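Local coordinates for mutT/nudix family protein (Listeria innocua, PDB 3I9X) that probably hydrolyses nucleoside diphosphate-linked compounds, as many Nudix enzymes do, through the Nudix domain of a longer protein, its exact substrate being uncertain, at residues R23-Y28 / R115-S120; M32-V37 / H47-K52; G67-P72 / L153-A158; T97-I102 / A125-E130. One frame throughout, in Å; residues are numbered along the deposited sequence.

Interaction 1: residues R23-Y28 / R115-S120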
loop_
_atom_site.group_PDB
_atom_site.type_symbol
_atom_site.label_atom_id
_atom_site.label_comp_id
_atom_site.label_asym_id
_atom_site.label_seq_id
_atom_site.Cartn_x
_atom_site.Cartn_y
_atom_site.Cartn_z
ATOM N N ARG A 23 17.103 10.821 -7.087
ATOM C CA ARG A 23 16.804 10.224 -5.753
ATOM C C ARG A 23 15.655 9.191 -5.819
ATOM O O ARG A 23 14.510 9.558 -6.110
ATOM C CB ARG A 23 16.425 11.343 -4.788
ATOM C CG ARG A 23 16.072 10.892 -3.351
ATOM C CD ARG A 23 17.295 10.828 -2.395
ATOM N NE ARG A 23 17.696 9.455 -2.036
ATOM C CZ ARG A 23 17.488 8.853 -0.854
ATOM N NH1 ARG A 23 16.850 9.463 0.151
ATOM N NH2 ARG A 23 17.908 7.607 -0.686
ATOM N N THR A 24 15.963 7.924 -5.536
ATOM C CA THR A 24 14.969 6.853 -5.557
ATOM C C THR A 24 14.890 6.155 -4.188
ATOM O O THR A 24 15.718 6.427 -3.302
ATOM C CB THR A 24 15.297 5.820 -6.635
ATOM O OG1 THR A 24 16.516 5.170 -6.296
ATOM C CG2 THR A 24 15.409 6.468 -8.034
ATOM N N PRO A 25 13.883 5.267 -3.984
ATOM C CA PRO A 25 13.793 4.692 -2.634
ATOM C C PRO A 25 14.874 3.661 -2.385
ATOM O O PRO A 25 15.366 2.997 -3.295
ATOM C CB PRO A 25 12.416 4.023 -2.608
ATOM C CG PRO A 25 11.684 4.574 -3.818
ATOM C CD PRO A 25 12.767 4.803 -4.826
ATOM N N ASP A 26 15.205 3.520 -1.124
ATOM C CA ASP A 26 16.254 2.616 -0.701
ATOM C C ASP A 26 15.761 1.219 -0.459
ATOM O O ASP A 26 16.571 0.282 -0.356
ATOM C CB ASP A 26 16.908 3.194 0.539
ATOM C CG ASP A 26 17.621 4.453 0.225
ATOM O OD1 ASP A 26 17.498 5.459 0.959
ATOM O OD2 ASP A 26 18.271 4.437 -0.849
ATOM N N GLY A 27 14.442 1.031 -0.422
ATOM C CA GLY A 27 13.932 -0.298 -0.092
ATOM C C GLY A 27 12.427 -0.383 -0.027
ATOM O O GLY A 27 11.747 0.594 0.218
ATOM N N TYR A 28 11.944 -1.594 -0.246
ATOM C CA TYR A 28 10.561 -1.935 -0.110
ATOM C C TYR A 28 10.520 -3.149 0.772
ATOM O O TYR A 28 11.152 -4.150 0.441
ATOM C CB TYR A 28 10.028 -2.296 -1.506
ATOM C CG TYR A 28 8.559 -2.563 -1.621
ATOM C CD1 TYR A 28 7.613 -1.801 -0.907
ATOM C CD2 TYR A 28 8.082 -3.508 -2.531
ATOM C CE1 TYR A 28 6.266 -2.025 -1.068
ATOM C CE2 TYR A 28 6.735 -3.731 -2.693
ATOM C CZ TYR A 28 5.815 -2.989 -1.973
ATOM O OH TYR A 28 4.447 -3.231 -2.154
ATOM N N ARG A 115 17.621 3.800 8.331
ATOM C CA ARG A 115 18.535 3.255 7.351
ATOM C C ARG A 115 18.371 3.868 5.940
ATOM O O ARG A 115 19.260 3.718 5.104
ATOM C CB ARG A 115 18.442 1.724 7.342
ATOM C CG ARG A 115 18.728 1.066 8.754
ATOM C CD ARG A 115 18.411 -0.454 8.810
ATOM N NE ARG A 115 17.016 -0.780 8.444
ATOM C CZ ARG A 115 16.470 -2.004 8.479
ATOM N NH1 ARG A 115 17.188 -3.055 8.872
ATOM N NH2 ARG A 115 15.191 -2.182 8.121
ATOM N N GLY A 116 17.259 4.576 5.696
ATOM C CA GLY A 116 17.012 5.304 4.434
ATOM C C GLY A 116 15.528 5.530 4.074
ATOM O O GLY A 116 14.668 5.661 4.941
ATOM N N TRP A 117 15.240 5.610 2.782
ATOM C CA TRP A 117 13.853 5.809 2.297
ATOM C C TRP A 117 13.244 4.412 2.067
ATOM O O TRP A 117 13.483 3.789 1.015
ATOM C CB TRP A 117 13.877 6.659 1.012
ATOM C CG TRP A 117 12.548 6.991 0.398
ATOM C CD1 TRP A 117 11.324 6.834 0.951
ATOM C CD2 TRP A 117 12.341 7.606 -0.879
ATOM N NE1 TRP A 117 10.355 7.286 0.083
ATOM C CE2 TRP A 117 10.960 7.767 -1.047
ATOM C CE3 TRP A 117 13.200 8.044 -1.892
ATOM C CZ2 TRP A 117 10.407 8.361 -2.186
ATOM C CZ3 TRP A 117 12.653 8.621 -3.041
ATOM C CH2 TRP A 117 11.274 8.774 -3.177
ATOM N N ILE A 118 12.571 3.867 3.087
ATOM C CA ILE A 118 12.101 2.465 2.979
ATOM C C ILE A 118 10.589 2.475 3.133
ATOM O O ILE A 118 10.050 3.095 4.051
ATOM C CB ILE A 118 12.824 1.516 3.982
ATOM C CG1 ILE A 118 14.323 1.447 3.655
ATOM C CG2 ILE A 118 12.279 0.104 3.902
ATOM C CD1 ILE A 118 15.181 1.054 4.829
ATOM N N ILE A 119 9.923 1.867 2.164
ATOM C CA ILE A 119 8.476 1.839 2.103
ATOM C C ILE A 119 8.055 0.443 2.527
ATOM O O ILE A 119 8.578 -0.566 1.991
ATOM C CB ILE A 119 8.006 2.118 0.679
ATOM C CG1 ILE A 119 8.410 3.551 0.266
ATOM C CG2 ILE A 119 6.503 1.921 0.538
ATOM C CD1 ILE A 119 8.860 3.621 -1.211
ATOM N N SER A 120 7.190 0.391 3.544
ATOM C CA SER A 120 6.671 -0.867 4.055
ATOM C C SER A 120 5.233 -1.137 3.639
ATOM O O SER A 120 4.370 -0.336 3.895
ATOM C CB SER A 120 6.725 -0.883 5.581
ATOM O OG SER A 120 5.841 -1.868 6.064
#
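Pro25 lies flat over the indole of Trp117, and this is the tightly packed part of the contact. Pro25 CG stands 4.0 Å from the centroid of the six-membered ring, almost on the ring normal, in a CH-pi contact. Pro25 CA sits over the same face, nearer the rim. Trp117 CG is anti to the backbone N (chi1 -178°), which turns it toward 23-28. At the ring edge, CZ3 meets Arg23 O. Pro25 CB also touches Ile119 CD1 at 3.8 Å. The backbones continue this buried side as a short parallel ladder, with Gly27 opposite Ile118 and Tyr28 opposite Ile119. Ile119 N gives a nearly straight bond of 3.0 Å to Gly27 O. Trp117 O takes Asp26 N at 2.8 Å and, weakly, Gly27 N.

The solvent side is looser and polar. Asp26 OD1 has two donors. Trp117 N reaches it on the anti side at 2.9 Å, with an angle at the hydrogen of 175°. Arg23 NH2 comes from the syn side at 2.7 Å, which makes a salt bridge. The exposed Arg23 side chain slides past the indole. Trp117 CE3 lies over one face of the guanidinium, and the two planes are 59° apart. The second subunit is close by: its Asp108 binds Tyr28 OH, and its Val76 packs on Trp117. The arrangement is the start of the parallel pairing between strands 27-40 and 118-126 in the mixed sheet of the Nudix fold.

Interaction 2: residues M32-V37 / H47-K52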
loop_
_atom_site.group_PDB
_atom_site.type_symbol
_atom_site.label_atom_id
_atom_site.label_comp_id
_atom_site.label_asym_id
_atom_site.label_seq_id
_atom_site.Cartn_x
_atom_site.Cartn_y
_atom_site.Cartn_z
ATOM N N MET A 32 4.682 -8.018 8.658
ATOM C CA MET A 32 3.578 -8.886 9.043
ATOM C C MET A 32 3.188 -8.764 10.513
ATOM O O MET A 32 3.970 -9.086 11.407
ATOM C CB MET A 32 3.952 -10.340 8.795
ATOM C CG MET A 32 4.528 -10.610 7.347
ATOM S SD MET A 32 4.629 -12.406 6.919
ATOM C CE MET A 32 3.282 -12.870 8.094
ATOM N N ILE A 33 1.974 -8.314 10.759
ATOM C CA ILE A 33 1.368 -8.408 12.081
ATOM C C ILE A 33 0.796 -9.820 12.186
ATOM O O ILE A 33 -0.239 -10.149 11.580
ATOM C CB ILE A 33 0.315 -7.375 12.242
ATOM C CG1 ILE A 33 0.963 -5.993 12.188
ATOM C CG2 ILE A 33 -0.443 -7.520 13.513
ATOM C CD1 ILE A 33 1.686 -5.700 13.397
ATOM N N LEU A 34 1.478 -10.646 12.959
ATOM C CA LEU A 34 1.148 -12.055 13.086
ATOM C C LEU A 34 0.458 -12.353 14.392
ATOM O O LEU A 34 1.112 -12.396 15.448
ATOM C CB LEU A 34 2.437 -12.865 13.018
ATOM C CG LEU A 34 2.444 -14.276 12.504
ATOM C CD1 LEU A 34 1.432 -14.360 11.373
ATOM C CD2 LEU A 34 3.878 -14.647 11.994
ATOM N N THR A 35 -0.847 -12.577 14.333
ATOM C CA THR A 35 -1.657 -12.685 15.554
ATOM C C THR A 35 -2.347 -14.016 15.756
ATOM O O THR A 35 -2.515 -14.804 14.813
ATOM C CB THR A 35 -2.705 -11.594 15.614
ATOM O OG1 THR A 35 -3.762 -11.862 14.702
ATOM C CG2 THR A 35 -2.099 -10.220 15.297
ATOM N N THR A 36 -2.716 -14.270 17.008
ATOM C CA THR A 36 -3.550 -15.409 17.391
ATOM C C THR A 36 -4.437 -14.999 18.552
ATOM O O THR A 36 -4.333 -13.888 19.070
ATOM C CB THR A 36 -2.755 -16.653 17.747
ATOM O OG1 THR A 36 -3.646 -17.769 17.877
ATOM C CG2 THR A 36 -1.989 -16.483 19.031
ATOM N N VAL A 37 -5.362 -15.874 18.904
ATOM C CA VAL A 37 -6.231 -15.647 20.042
ATOM C C VAL A 37 -5.934 -16.802 20.981
ATOM O O VAL A 37 -5.835 -17.944 20.551
ATOM C CB VAL A 37 -7.712 -15.576 19.644
ATOM C CG1 VAL A 37 -8.637 -15.681 20.892
ATOM C CG2 VAL A 37 -8.023 -14.270 18.897
ATOM N N HIS A 47 -3.091 -12.051 20.752
ATOM C CA HIS A 47 -1.632 -12.028 20.933
ATOM C C HIS A 47 -0.909 -11.760 19.622
ATOM O O HIS A 47 -1.400 -12.139 18.541
ATOM C CB HIS A 47 -1.136 -13.379 21.460
ATOM C CG HIS A 47 -1.445 -13.636 22.900
ATOM N ND1 HIS A 47 -2.728 -13.596 23.407
ATOM C CD2 HIS A 47 -0.629 -13.927 23.948
ATOM C CE1 HIS A 47 -2.687 -13.863 24.703
ATOM N NE2 HIS A 47 -1.428 -14.074 25.057
ATOM N N ILE A 48 0.306 -11.198 19.721
ATOM C CA ILE A 48 1.154 -10.926 18.573
ATOM C C ILE A 48 2.561 -11.521 18.718
ATOM O O ILE A 48 3.146 -11.487 19.816
ATOM C CB ILE A 48 1.190 -9.413 18.288
ATOM C CG1 ILE A 48 2.049 -9.125 17.088
ATOM C CG2 ILE A 48 1.686 -8.589 19.527
ATOM C CD1 ILE A 48 1.955 -7.705 16.565
ATOM N N LEU A 49 3.085 -12.101 17.625
ATOM C CA LEU A 49 4.472 -12.548 17.566
ATOM C C LEU A 49 5.438 -11.411 17.194
ATOM O O LEU A 49 5.320 -10.759 16.147
ATOM C CB LEU A 49 4.681 -13.673 16.564
ATOM C CG LEU A 49 5.981 -14.450 16.769
ATOM C CD1 LEU A 49 5.888 -15.454 17.946
ATOM C CD2 LEU A 49 6.432 -15.236 15.483
ATOM N N LEU A 50 6.450 -11.216 18.024
ATOM C CA LEU A 50 7.446 -10.184 17.767
ATOM C C LEU A 50 8.836 -10.723 17.994
ATOM O O LEU A 50 9.015 -11.683 18.739
ATOM C CB LEU A 50 7.209 -8.993 18.652
ATOM C CG LEU A 50 5.914 -8.237 18.518
ATOM C CD1 LEU A 50 5.799 -7.193 19.722
ATOM C CD2 LEU A 50 5.806 -7.564 17.175
ATOM N N ILE A 51 9.797 -10.083 17.325
ATOM C CA ILE A 51 11.155 -10.546 17.263
ATOM C C ILE A 51 12.107 -9.403 17.703
ATOM O O ILE A 51 12.141 -8.294 17.131
ATOM C CB ILE A 51 11.500 -11.003 15.845
ATOM C CG1 ILE A 51 10.501 -12.089 15.354
ATOM C CG2 ILE A 51 12.956 -11.503 15.767
ATOM C CD1 ILE A 51 10.814 -12.604 13.955
ATOM N N LYS A 52 12.890 -9.669 18.738
ATOM C CA LYS A 52 13.779 -8.598 19.262
ATOM C C LYS A 52 14.963 -8.465 18.330
ATOM O O LYS A 52 15.591 -9.455 17.990
ATOM C CB LYS A 52 14.228 -8.948 20.650
ATOM C CG LYS A 52 15.029 -7.884 21.407
ATOM C CD LYS A 52 15.557 -8.509 22.691
ATOM C CE LYS A 52 15.109 -7.758 23.930
ATOM N NZ LYS A 52 15.311 -8.606 25.140
HETATM O O HOH W 1 3.610 -9.526 14.306
#
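Leu34 to Thr36 pair antiparallel with Leu49 to His47, the strand axes coming within 4.7 Å and their directions lying 140° apart. Thr36 and His47 form a hydrogen-bonded pair. His47 N meets Thr36 O at 2.8 Å, and Thr36 N returns a bond to His47 O. Thr35 and Ile48 are the non-hydrogen-bonded pair next to it. Leu49 N then reaches Leu34 O at 3.0 Å, nearly along the C=O axis. Beyond this point a water takes over. It accepts from Leu34 N and donates to Met32 O and Leu49 O, so it bridges the strands where direct bonds stop.

On the face of Thr35 and Ile48, the Ile48 side chain is extended at chi2 (169°), which carries CD1 out to Ile33. Ile48 CD1 meets Ile33 CD1 at 3.8 Å, and the two side chains cross obliquely. On the other face Thr36 CG2 lies 4.0 Å from His47 CB. Leu34 and Leu49 approach through their CB atoms at 4.3 Å. The polar ends bind other partners: Thr35 OG1 to Ala125 O, Thr36 OG1 to Val127 O, and His47 ND1 to Thr45 O.

The hairpin of strands 27-40 and 43-52 lies between helices. Helix 161-177 covers Ile33 and Ile48, helix 82-94 covers Leu34, and strand 144-148 packs on His47 and Leu49.

Interaction 3: residues G67-P72 / L153-A158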
loop_
_atom_site.group_PDB
_atom_site.type_symbol
_atom_site.label_atom_id
_atom_site.label_comp_id
_atom_site.label_asym_id
_atom_site.label_seq_id
_atom_site.Cartn_x
_atom_site.Cartn_y
_atom_site.Cartn_z
ATOM N N GLY A 67 18.231 -4.280 19.996
ATOM C CA GLY A 67 17.470 -4.579 21.184
ATOM C C GLY A 67 15.983 -4.223 21.180
ATOM O O GLY A 67 15.323 -4.445 22.196
ATOM N N LYS A 68 15.452 -3.679 20.074
ATOM C CA LYS A 68 14.040 -3.271 20.015
ATOM C C LYS A 68 13.216 -4.358 19.331
ATOM O O LYS A 68 13.712 -5.071 18.469
ATOM C CB LYS A 68 13.874 -1.945 19.280
ATOM C CG LYS A 68 14.503 -0.747 20.034
ATOM C CD LYS A 68 14.367 0.524 19.202
ATOM C CE LYS A 68 14.824 1.790 19.918
ATOM N NZ LYS A 68 14.434 3.029 19.137
ATOM N N TRP A 69 11.976 -4.508 19.769
ATOM C CA TRP A 69 11.063 -5.519 19.201
ATOM C C TRP A 69 10.495 -5.077 17.850
ATOM O O TRP A 69 10.110 -3.927 17.664
ATOM C CB TRP A 69 9.939 -5.788 20.213
ATOM C CG TRP A 69 10.415 -6.453 21.452
ATOM C CD1 TRP A 69 10.799 -5.843 22.630
ATOM C CD2 TRP A 69 10.567 -7.859 21.666
ATOM N NE1 TRP A 69 11.181 -6.794 23.549
ATOM C CE2 TRP A 69 11.074 -8.031 22.986
ATOM C CE3 TRP A 69 10.366 -8.989 20.866
ATOM C CZ2 TRP A 69 11.370 -9.281 23.521
ATOM C CZ3 TRP A 69 10.649 -10.247 21.406
ATOM C CH2 TRP A 69 11.130 -10.374 22.736
ATOM N N ALA A 70 10.448 -5.995 16.899
ATOM C CA ALA A 70 9.957 -5.711 15.566
ATOM C C ALA A 70 8.991 -6.820 15.142
ATOM O O ALA A 70 9.158 -7.975 15.558
ATOM C CB ALA A 70 11.115 -5.669 14.559
ATOM N N VAL A 71 8.039 -6.471 14.274
ATOM C CA VAL A 71 7.225 -7.502 13.636
ATOM C C VAL A 71 8.099 -8.313 12.703
ATOM O O VAL A 71 9.068 -7.815 12.171
ATOM C CB VAL A 71 5.985 -6.931 12.902
ATOM C CG1 VAL A 71 5.155 -6.186 13.902
ATOM C CG2 VAL A 71 6.370 -6.050 11.663
ATOM N N PRO A 72 7.759 -9.566 12.500
ATOM C CA PRO A 72 8.389 -10.280 11.398
ATOM C C PRO A 72 8.191 -9.589 10.038
ATOM O O PRO A 72 7.170 -8.920 9.808
ATOM C CB PRO A 72 7.646 -11.599 11.383
ATOM C CG PRO A 72 6.997 -11.675 12.791
ATOM C CD PRO A 72 6.679 -10.324 13.118
ATOM N N LEU A 153 2.016 -3.381 22.930
ATOM C CA LEU A 153 1.978 -1.938 22.718
ATOM C C LEU A 153 2.886 -1.123 23.672
ATOM O O LEU A 153 3.123 0.062 23.416
ATOM C CB LEU A 153 0.547 -1.394 22.828
ATOM C CG LEU A 153 -0.432 -1.794 21.709
ATOM C CD1 LEU A 153 -1.864 -1.346 22.079
ATOM C CD2 LEU A 153 -0.003 -1.202 20.358
ATOM N N GLU A 154 3.384 -1.733 24.747
ATOM C CA GLU A 154 4.214 -1.002 25.703
ATOM C C GLU A 154 5.676 -1.348 25.599
ATOM O O GLU A 154 6.489 -0.773 26.306
ATOM C CB GLU A 154 3.740 -1.298 27.129
ATOM C CG GLU A 154 2.252 -1.032 27.319
ATOM C CD GLU A 154 1.996 -0.193 28.545
ATOM O OE1 GLU A 154 2.697 0.855 28.680
ATOM O OE2 GLU A 154 1.109 -0.572 29.359
ATOM N N LEU A 155 6.001 -2.328 24.758
ATOM C CA LEU A 155 7.367 -2.694 24.499
ATOM C C LEU A 155 8.163 -1.558 23.818
ATOM O O LEU A 155 7.591 -0.668 23.160
ATOM C CB LEU A 155 7.428 -3.981 23.625
ATOM C CG LEU A 155 6.980 -5.318 24.241
ATOM C CD1 LEU A 155 6.948 -6.400 23.131
ATOM C CD2 LEU A 155 7.890 -5.792 25.441
ATOM N N PRO A 156 9.494 -1.597 23.964
ATOM C CA PRO A 156 10.345 -0.804 23.102
ATOM C C PRO A 156 10.367 -1.388 21.682
ATOM O O PRO A 156 10.980 -2.441 21.460
ATOM C CB PRO A 156 11.727 -0.899 23.762
ATOM C CG PRO A 156 11.691 -2.184 24.563
ATOM C CD PRO A 156 10.251 -2.499 24.860
ATOM N N LEU A 157 9.688 -0.695 20.752
ATOM C CA LEU A 157 9.411 -1.201 19.402
ATOM C C LEU A 157 10.271 -0.527 18.333
ATOM O O LEU A 157 10.405 0.690 18.322
ATOM C CB LEU A 157 7.922 -1.010 19.079
ATOM C CG LEU A 157 6.919 -1.959 19.762
ATOM C CD1 LEU A 157 5.518 -1.445 19.656
ATOM C CD2 LEU A 157 6.979 -3.382 19.203
ATOM N N ALA A 158 10.827 -1.313 17.422
ATOM C CA ALA A 158 11.661 -0.804 16.344
ATOM C C ALA A 158 10.873 0.049 15.316
ATOM O O ALA A 158 9.675 -0.188 15.073
ATOM C CB ALA A 158 12.380 -1.982 15.636
#
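Trp69 meets the loop 153-158 through Leu155, Pro156 and Leu157, and its side chain can be followed outward. CB lies 3.9 Å from Leu157 CD2, with Pro156 O also close by. CG is anti to the carbonyl carbon (chi1 -67°), and Leu155 CD1 touches it at 3.9 Å. CD1 is flanked by Pro156 O at the ring edge, 3.6 Å away, and by Pro156 CD a little farther off. Leu155 CD1 sits over one face of the five-membered ring, 4.0 Å from its centroid, in a CH-pi contact. The other Leu155 branch, CD2, reaches NE1. On the other side of CG, CD2 of the indole is farther from Leu155 CD1. The indole also packs against strand 43-52 through Leu50 and Lys52, and it meets the ring of Phe147 edge to face.

In the Nudix fold, a single backbone bridge here ties strand 69-75, which leads into the Nudix helix 82-94, to the loop between helices 149-152 and 161-177. Trp69 serves it at both ends of its own backbone. Its N gives a bond of 2.9 Å to Pro156 O, and its O takes a bond of 2.7 Å from Ala158 N.

Neighbouring residues close round the bridge. Ala70 CB and Ala158 CB are 4.0 Å apart. Lys68 CB lies 3.6 Å from Ala158 N. The extended lysine chain then leads away, and its NZ forms a salt bridge with Glu65.

Interaction 4: residues T97-I102 / A125-E130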
loop_
_atom_site.group_PDB
_atom_site.type_symbol
_atom_site.label_atom_id
_atom_site.label_comp_id
_atom_site.label_asym_id
_atom_site.label_seq_id
_atom_site.Cartn_x
_atom_site.Cartn_y
_atom_site.Cartn_z
ATOM N N THR A 97 1.305 -22.173 5.613
ATOM C CA THR A 97 1.311 -22.256 4.159
ATOM C C THR A 97 -0.018 -21.897 3.473
ATOM O O THR A 97 -0.045 -21.427 2.334
ATOM C CB THR A 97 1.743 -23.695 3.743
ATOM O OG1 THR A 97 2.730 -23.607 2.704
ATOM C CG2 THR A 97 0.546 -24.570 3.294
ATOM N N ASP A 98 -1.137 -22.113 4.141
ATOM C CA ASP A 98 -2.414 -21.858 3.488
ATOM C C ASP A 98 -3.096 -20.686 4.185
ATOM O O ASP A 98 -4.300 -20.763 4.471
ATOM C CB ASP A 98 -3.290 -23.134 3.553
ATOM N N ILE A 99 -2.324 -19.613 4.464
ATOM C CA ILE A 99 -2.803 -18.488 5.291
ATOM C C ILE A 99 -2.969 -17.215 4.475
ATOM O O ILE A 99 -1.996 -16.649 3.990
ATOM C CB ILE A 99 -1.867 -18.199 6.510
ATOM C CG1 ILE A 99 -1.708 -19.451 7.384
ATOM C CG2 ILE A 99 -2.440 -17.078 7.368
ATOM C CD1 ILE A 99 -3.042 -19.939 8.064
ATOM N N PRO A 100 -4.214 -16.766 4.321
ATOM C CA PRO A 100 -4.404 -15.472 3.680
ATOM C C PRO A 100 -3.944 -14.338 4.587
ATOM O O PRO A 100 -4.243 -14.309 5.777
ATOM C CB PRO A 100 -5.916 -15.404 3.414
ATOM C CG PRO A 100 -6.418 -16.822 3.559
ATOM C CD PRO A 100 -5.501 -17.425 4.598
ATOM N N LEU A 101 -3.178 -13.464 3.969
ATOM C CA LEU A 101 -2.578 -12.293 4.550
ATOM C C LEU A 101 -3.439 -11.117 4.133
ATOM O O LEU A 101 -3.708 -10.958 2.928
ATOM C CB LEU A 101 -1.182 -12.138 3.968
ATOM C CG LEU A 101 -0.145 -13.203 4.385
ATOM C CD1 LEU A 101 1.116 -12.959 3.623
ATOM C CD2 LEU A 101 0.145 -13.135 5.880
ATOM N N ILE A 102 -3.929 -10.357 5.118
ATOM C CA ILE A 102 -4.800 -9.227 4.876
ATOM C C ILE A 102 -3.960 -7.913 4.826
ATOM O O ILE A 102 -3.268 -7.573 5.770
ATOM C CB ILE A 102 -5.859 -9.128 5.982
ATOM C CG1 ILE A 102 -6.580 -10.488 6.157
ATOM C CG2 ILE A 102 -6.839 -7.895 5.746
ATOM C CD1 ILE A 102 -7.169 -11.075 4.838
ATOM N N ALA A 125 -2.202 -11.316 9.737
ATOM C CA ALA A 125 -2.743 -12.664 9.638
ATOM C C ALA A 125 -3.195 -13.105 11.027
ATOM O O ALA A 125 -2.609 -12.691 12.047
ATOM C CB ALA A 125 -1.688 -13.622 9.105
ATOM N N ILE A 126 -4.232 -13.944 11.051
ATOM C CA ILE A 126 -4.720 -14.585 12.263
ATOM C C ILE A 126 -4.510 -16.087 12.137
ATOM O O ILE A 126 -5.138 -16.741 11.328
ATOM C CB ILE A 126 -6.174 -14.248 12.518
ATOM C CG1 ILE A 126 -6.332 -12.742 12.661
ATOM C CG2 ILE A 126 -6.708 -14.943 13.805
ATOM C CD1 ILE A 126 -7.708 -12.271 12.351
ATOM N N VAL A 127 -3.582 -16.637 12.908
ATOM C CA VAL A 127 -3.219 -18.034 12.754
ATOM C C VAL A 127 -3.529 -18.764 14.054
ATOM O O VAL A 127 -3.862 -18.128 15.043
ATOM C CB VAL A 127 -1.764 -18.162 12.311
ATOM C CG1 VAL A 127 -1.502 -17.213 11.124
ATOM C CG2 VAL A 127 -0.811 -17.851 13.468
ATOM N N PRO A 128 -3.525 -20.109 14.023
ATOM C CA PRO A 128 -3.727 -20.850 15.245
ATOM C C PRO A 128 -2.537 -20.644 16.169
ATOM O O PRO A 128 -1.408 -20.468 15.701
ATOM C CB PRO A 128 -3.848 -22.322 14.773
ATOM C CG PRO A 128 -4.284 -22.232 13.331
ATOM C CD PRO A 128 -3.491 -21.010 12.848
ATOM N N PRO A 129 -2.790 -20.681 17.478
ATOM C CA PRO A 129 -1.766 -20.296 18.448
ATOM C C PRO A 129 -0.560 -21.199 18.462
ATOM O O PRO A 129 0.516 -20.745 18.846
ATOM C CB PRO A 129 -2.505 -20.325 19.796
ATOM C CG PRO A 129 -3.720 -21.128 19.573
ATOM C CD PRO A 129 -4.058 -21.092 18.114
ATOM N N GLU A 130 -0.708 -22.451 18.021
ATOM C CA GLU A 130 0.340 -23.442 18.238
ATOM C C GLU A 130 1.644 -23.169 17.472
ATOM O O GLU A 130 2.710 -23.292 18.026
ATOM C CB GLU A 130 -0.184 -24.872 17.958
ATOM C CG GLU A 130 -1.222 -25.403 19.019
ATOM C CD GLU A 130 -2.686 -24.974 18.755
ATOM O OE1 GLU A 130 -2.992 -24.475 17.623
ATOM O OE2 GLU A 130 -3.529 -25.147 19.702
HETATM O O HOH W 2 -5.459 -14.226 8.420
#
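Ile99 and Leu101 pack against Ala125 and Val127 where the loop after the Nudix helix runs beside the end of a sheet strand. In the Nudix fold, an alpha/beta/alpha sandwich, this loop links helix 82-94 to strand 102-107. No direct hydrogen bond crosses between the two segments.

Ile99 comes first along the loop. Its CG2, anti to the backbone N, does the touching. This methyl meets Ala125 CB at 3.9 Å and Val127 CG1 at the same distance, so one branch spans two residues of the second segment. The Ile99 and Val127 side chains cross at about a right angle. Ile99 also rests on Leu90 of the Nudix helix.

Pro100 follows and contributes its carbonyl. A water donates to Pro100 O at 2.9 Å and accepts from Ile126 N, also at 2.9 Å. It stands in for a direct backbone bond.

Leu101 is next. Its CB points away from the second segment, yet CD2 comes back to Ala125 CB at 3.7 Å. The same side chain packs on Ala86 and Leu90 of helix 82-94 and on Met32 and Phe123.

At Ile102 the chain enters strand 102-107, and its backbone bonds with Tyr124. On its other side, strand 118-126 is tied to strand 27-40 by backbone bonds of Ala125 with Ile33 and Thr35. The methyl of Ala125 is approached by Ile99 CG2 and Leu101 CD2. Pro100 O is a more distant neighbour, 4.3 Å from Ala125 CB.

Interactions 1 and 2 both use strand 27-40, which pairs with strand 118-126 in the first and with strand 43-52 in the second. Their centres are 24 Å apart. Interaction 2 is the most central, fully buried and bonded mainly through backbone. Interaction 1 sits at the subunit interface and adds a proline-indole contact and a salt bridge within 23-28. Interactions 3 and 4 flank interaction 2 on opposite sides of the chain's centre, and each touches it: Ile51 N meets Ala70 O, and Val127 N meets Thr35 O. Interaction 3, partly buried, joins a loop to the sheet by two backbone bonds and an indole. Interaction 4, mostly buried, relies on methyl groups and one bridging water.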